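Local coordinates for protein fatty acid synthase 1, isoform A (Drosophila melanogaster, PDB 6FN6) that probably makes long-chain saturated fatty acids from acetyl-CoA and malonyl-CoA with NADPH, the present piece being its dehydratase, enoylreductase and ketoreductase region, at residues 918-929 against 944-955. Numbering follows the deposited sequence.
Sequences RTYMHPEKSYIL and LVTRGARYIVLT. With EDO (1,2-ethanediol), chain E.
The guanidinium of R947 carries R918 on one face, R918 CG lying 3.4 Å from R947 NH1, and T919 O at its edge, near the plane. The two guanidinium planes lie 13° apart, R947 NH2 over a face of the R918 group and 3.4 Å from R918 NE, two donors that cannot bond each other. The R947 chain, bent at chi2 (-72°), brings NH1 to T919 O (2.7 Å) in a bent bond, N-H...O 141°. R947 O, at the edge of the Y920 ring, accepts from M921 N (2.9 Å). H922 O and a water lie in plane at the Y927 ring edge, with A949 CB obliquely beside Y927 CD2 (4.0 Å); Y951 turns an edge to the carbonyls of P923 and K925. An alanine in place of R947 would probably leave T919 O without this donor and R918 without its flat support. G948, at positive phi, closes helix 935-946 in a Schellman motif; beyond it, 926-929 and 951-955 pair in parallel, and L929 and L944 meet tip to tip. In this first beta-alpha-beta unit of the Rossmann-type ketoreductase, two like charges lie close, probably eased by R918's weak, long ion pair with E1151 and by T919 O taking an R947 N-H.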
loop_
_atom_site.group_PDB
_atom_site.type_symbol
_atom_site.label_atom_id
_atom_site.label_comp_id
_atom_site.label_asym_id
_atom_site.label_seq_id
_atom_site.Cartn_x
_atom_site.Cartn_y
_atom_site.Cartn_z
ATOM N N ARG A 918 44.111 21.111 8.481
ATOM C CA ARG A 918 44.180 19.683 8.222
ATOM C C ARG A 918 45.177 19.387 7.115
ATOM O O ARG A 918 45.160 20.025 6.062
ATOM C CB ARG A 918 42.797 19.133 7.864
ATOM C CG ARG A 918 42.803 17.670 7.463
ATOM C CD ARG A 918 41.401 17.099 7.439
ATOM N NE ARG A 918 40.827 17.055 8.780
ATOM C CZ ARG A 918 39.666 16.485 9.086
ATOM N NH1 ARG A 918 38.939 15.896 8.143
ATOM N NH2 ARG A 918 39.233 16.500 10.340
ATOM N N THR A 919 46.059 18.428 7.373
ATOM C CA THR A 919 47.109 18.074 6.431
ATOM C C THR A 919 46.724 16.816 5.672
ATOM O O THR A 919 46.337 15.812 6.264
ATOM C CB THR A 919 48.465 17.859 7.147
ATOM O OG1 THR A 919 48.751 18.984 7.988
ATOM C CG2 THR A 919 49.592 17.686 6.142
ATOM N N TYR A 920 46.823 16.889 4.351
ATOM C CA TYR A 920 46.511 15.758 3.490
ATOM C C TYR A 920 47.785 15.209 2.856
ATOM O O TYR A 920 48.780 15.920 2.730
ATOM C CB TYR A 920 45.518 16.172 2.406
ATOM C CG TYR A 920 44.194 16.681 2.942
ATOM C CD1 TYR A 920 44.040 18.006 3.330
ATOM C CD2 TYR A 920 43.097 15.836 3.051
ATOM C CE1 TYR A 920 42.832 18.471 3.816
ATOM C CE2 TYR A 920 41.887 16.294 3.535
ATOM C CZ TYR A 920 41.757 17.608 3.915
ATOM O OH TYR A 920 40.548 18.057 4.400
ATOM N N MET A 921 47.756 13.939 2.470
ATOM C CA MET A 921 48.893 13.341 1.783
ATOM C C MET A 921 48.939 13.777 0.321
ATOM O O MET A 921 47.942 14.228 -0.244
ATOM C CB MET A 921 48.841 11.815 1.873
ATOM C CG MET A 921 49.023 11.266 3.278
ATOM S SD MET A 921 50.513 11.885 4.093
ATOM C CE MET A 921 49.786 12.946 5.338
ATOM N N HIS A 922 50.117 13.655 -0.277
ATOM C CA HIS A 922 50.316 13.996 -1.679
ATOM C C HIS A 922 49.942 12.807 -2.567
ATOM O O HIS A 922 50.464 11.707 -2.379
ATOM C CB HIS A 922 51.771 14.403 -1.914
ATOM C CG HIS A 922 51.982 15.193 -3.165
ATOM N ND1 HIS A 922 51.730 14.681 -4.419
ATOM C CD2 HIS A 922 52.427 16.456 -3.356
ATOM C CE1 HIS A 922 52.007 15.595 -5.330
ATOM N NE2 HIS A 922 52.431 16.683 -4.712
ATOM N N PRO A 923 49.033 13.019 -3.537
ATOM C CA PRO A 923 48.530 11.896 -4.341
ATOM C C PRO A 923 49.513 11.375 -5.392
ATOM O O PRO A 923 49.184 10.436 -6.116
ATOM C CB PRO A 923 47.288 12.487 -5.014
ATOM C CG PRO A 923 47.579 13.932 -5.127
ATOM C CD PRO A 923 48.372 14.287 -3.901
ATOM N N GLU A 924 50.694 11.975 -5.478
ATOM C CA GLU A 924 51.702 11.537 -6.440
ATOM C C GLU A 924 53.021 11.195 -5.751
ATOM O O GLU A 924 54.078 11.190 -6.384
ATOM C CB GLU A 924 51.931 12.617 -7.499
ATOM C CG GLU A 924 50.697 12.930 -8.331
ATOM C CD GLU A 924 50.958 13.976 -9.394
ATOM O OE1 GLU A 924 52.017 14.635 -9.337
ATOM O OE2 GLU A 924 50.102 14.139 -10.288
ATOM N N LYS A 925 52.951 10.906 -4.455
ATOM C CA LYS A 925 54.123 10.502 -3.688
ATOM C C LYS A 925 53.897 9.118 -3.089
ATOM O O LYS A 925 52.756 8.664 -2.975
ATOM C CB LYS A 925 54.418 11.515 -2.580
ATOM C CG LYS A 925 54.850 12.881 -3.086
ATOM C CD LYS A 925 55.286 13.784 -1.942
ATOM C CE LYS A 925 55.820 15.109 -2.453
ATOM N NZ LYS A 925 56.298 15.980 -1.348
ATOM N N SER A 926 54.984 8.453 -2.710
ATOM C CA SER A 926 54.889 7.139 -2.083
ATOM C C SER A 926 55.083 7.273 -0.581
ATOM O O SER A 926 55.660 8.252 -0.104
ATOM C CB SER A 926 55.919 6.173 -2.672
ATOM O OG SER A 926 57.236 6.677 -2.544
ATOM N N TYR A 927 54.591 6.290 0.165
ATOM C CA TYR A 927 54.718 6.301 1.616
ATOM C C TYR A 927 55.103 4.922 2.123
ATOM O O TYR A 927 54.355 3.949 1.985
ATOM C CB TYR A 927 53.422 6.795 2.255
ATOM C CG TYR A 927 53.146 8.228 1.875
ATOM C CD1 TYR A 927 53.703 9.274 2.595
ATOM C CD2 TYR A 927 52.364 8.534 0.768
ATOM C CE1 TYR A 927 53.470 10.587 2.240
ATOM C CE2 TYR A 927 52.126 9.840 0.403
ATOM C CZ TYR A 927 52.681 10.867 1.137
ATOM O OH TYR A 927 52.441 12.171 0.761
ATOM N N ILE A 928 56.300 4.858 2.695
ATOM C CA ILE A 928 56.877 3.615 3.170
ATOM C C ILE A 928 56.511 3.413 4.627
ATOM O O ILE A 928 56.734 4.292 5.455
ATOM C CB ILE A 928 58.404 3.614 2.984
ATOM C CG1 ILE A 928 58.765 3.860 1.519
ATOM C CG2 ILE A 928 59.004 2.294 3.461
ATOM C CD1 ILE A 928 60.215 4.244 1.314
ATOM N N LEU A 929 55.937 2.256 4.932
ATOM C CA LEU A 929 55.632 1.894 6.308
ATOM C C LEU A 929 56.415 0.650 6.702
ATOM O O LEU A 929 56.072 -0.462 6.298
ATOM C CB LEU A 929 54.130 1.662 6.494
ATOM C CG LEU A 929 53.246 2.912 6.424
ATOM C CD1 LEU A 929 52.972 3.328 4.990
ATOM C CD2 LEU A 929 51.945 2.682 7.167
ATOM N N LEU A 944 46.074 7.003 5.742
ATOM C CA LEU A 944 46.832 7.740 4.737
ATOM C C LEU A 944 46.076 7.732 3.412
ATOM O O LEU A 944 46.083 8.713 2.670
ATOM C CB LEU A 944 48.229 7.134 4.558
ATOM C CG LEU A 944 49.169 7.207 5.767
ATOM C CD1 LEU A 944 50.364 6.274 5.581
ATOM C CD2 LEU A 944 49.649 8.634 6.003
ATOM N N VAL A 945 45.415 6.616 3.126
ATOM C CA VAL A 945 44.666 6.465 1.888
ATOM C C VAL A 945 43.470 7.413 1.891
ATOM O O VAL A 945 43.160 8.034 0.874
ATOM C CB VAL A 945 44.226 5.001 1.691
ATOM C CG1 VAL A 945 43.208 4.875 0.559
ATOM C CG2 VAL A 945 45.432 4.127 1.414
ATOM N N THR A 946 42.800 7.519 3.032
ATOM C CA THR A 946 41.660 8.413 3.160
ATOM C C THR A 946 42.110 9.870 3.123
ATOM O O THR A 946 41.305 10.763 2.859
ATOM C CB THR A 946 40.873 8.170 4.469
ATOM O OG1 THR A 946 41.712 8.435 5.597
ATOM C CG2 THR A 946 40.377 6.738 4.543
ATOM N N ARG A 947 43.390 10.110 3.405
ATOM C CA ARG A 947 43.937 11.460 3.345
ATOM C C ARG A 947 44.572 11.758 1.988
ATOM O O ARG A 947 45.148 12.826 1.786
ATOM C CB ARG A 947 44.963 11.670 4.461
ATOM C CG ARG A 947 44.363 11.916 5.844
ATOM C CD ARG A 947 43.742 13.300 5.943
ATOM N NE ARG A 947 43.052 13.509 7.215
ATOM C CZ ARG A 947 43.504 14.260 8.216
ATOM N NH1 ARG A 947 44.658 14.910 8.120
ATOM N NH2 ARG A 947 42.786 14.374 9.322
ATOM N N GLY A 948 44.451 10.820 1.052
ATOM C CA GLY A 948 44.881 11.059 -0.315
ATOM C C GLY A 948 46.090 10.282 -0.804
ATOM O O GLY A 948 46.491 10.432 -1.957
ATOM N N ALA A 949 46.682 9.457 0.051
ATOM C CA ALA A 949 47.826 8.654 -0.368
ATOM C C ALA A 949 47.382 7.658 -1.437
ATOM O O ALA A 949 46.349 7.002 -1.295
ATOM C CB ALA A 949 48.442 7.937 0.818
ATOM N N ARG A 950 48.161 7.548 -2.509
ATOM C CA ARG A 950 47.808 6.673 -3.622
ATOM C C ARG A 950 48.952 5.736 -4.014
ATOM O O ARG A 950 48.840 4.971 -4.973
ATOM C CB ARG A 950 47.382 7.513 -4.828
ATOM C CG ARG A 950 46.057 8.243 -4.636
ATOM C CD ARG A 950 44.881 7.276 -4.590
ATOM N NE ARG A 950 43.610 7.958 -4.351
ATOM C CZ ARG A 950 43.143 8.291 -3.151
ATOM N NH1 ARG A 950 41.973 8.908 -3.045
ATOM N NH2 ARG A 950 43.837 8.011 -2.053
ATOM N N TYR A 951 50.050 5.801 -3.268
ATOM C CA TYR A 951 51.172 4.890 -3.461
ATOM C C TYR A 951 51.688 4.430 -2.102
ATOM O O TYR A 951 52.202 5.231 -1.321
ATOM C CB TYR A 951 52.289 5.556 -4.258
ATOM C CG TYR A 951 51.905 5.931 -5.671
ATOM C CD1 TYR A 951 51.408 7.194 -5.962
ATOM C CD2 TYR A 951 52.046 5.026 -6.715
ATOM C CE1 TYR A 951 51.059 7.544 -7.251
ATOM C CE2 TYR A 951 51.700 5.368 -8.008
ATOM C CZ TYR A 951 51.207 6.628 -8.271
ATOM O OH TYR A 951 50.861 6.974 -9.555
ATOM N N ILE A 952 51.529 3.139 -1.824
ATOM C CA ILE A 952 51.865 2.587 -0.519
ATOM C C ILE A 952 52.909 1.490 -0.657
ATOM O O ILE A 952 52.786 0.600 -1.500
ATOM C CB ILE A 952 50.607 2.051 0.194
ATOM C CG1 ILE A 952 49.609 3.182 0.457
ATOM C CG2 ILE A 952 50.980 1.328 1.488
ATOM C CD1 ILE A 952 50.087 4.237 1.435
ATOM N N VAL A 953 53.937 1.558 0.185
ATOM C CA VAL A 953 54.936 0.500 0.264
ATOM C C VAL A 953 54.973 -0.049 1.682
ATOM O O VAL A 953 55.221 0.684 2.638
ATOM C CB VAL A 953 56.323 1.007 -0.162
ATOM C CG1 VAL A 953 57.337 -0.125 -0.133
ATOM C CG2 VAL A 953 56.260 1.639 -1.545
ATOM N N LEU A 954 54.725 -1.348 1.809
ATOM C CA LEU A 954 54.749 -2.009 3.104
ATOM C C LEU A 954 55.893 -3.017 3.156
ATOM O O LEU A 954 55.995 -3.895 2.297
ATOM C CB LEU A 954 53.419 -2.718 3.372
ATOM C CG LEU A 954 52.137 -1.896 3.200
ATOM C CD1 LEU A 954 50.917 -2.795 3.344
ATOM C CD2 LEU A 954 52.074 -0.753 4.201
ATOM N N THR A 955 56.751 -2.893 4.165
ATOM C CA THR A 955 57.847 -3.837 4.334
ATOM C C THR A 955 57.424 -4.920 5.316
ATOM O O THR A 955 56.988 -4.623 6.425
ATOM C CB THR A 955 59.139 -3.162 4.836
ATOM O OG1 THR A 955 59.014 -2.841 6.227
ATOM C CG2 THR A 955 59.437 -1.902 4.041
HETATM C C1 EDO E . 58.217 -6.487 9.567
HETATM O O1 EDO E . 58.612 -7.815 9.219
HETATM C C2 EDO E . 59.393 -5.547 9.346
HETATM O O2 EDO E . 59.841 -5.654 7.989
HETATM O O HOH W 1 50.256 9.045 -2.812
#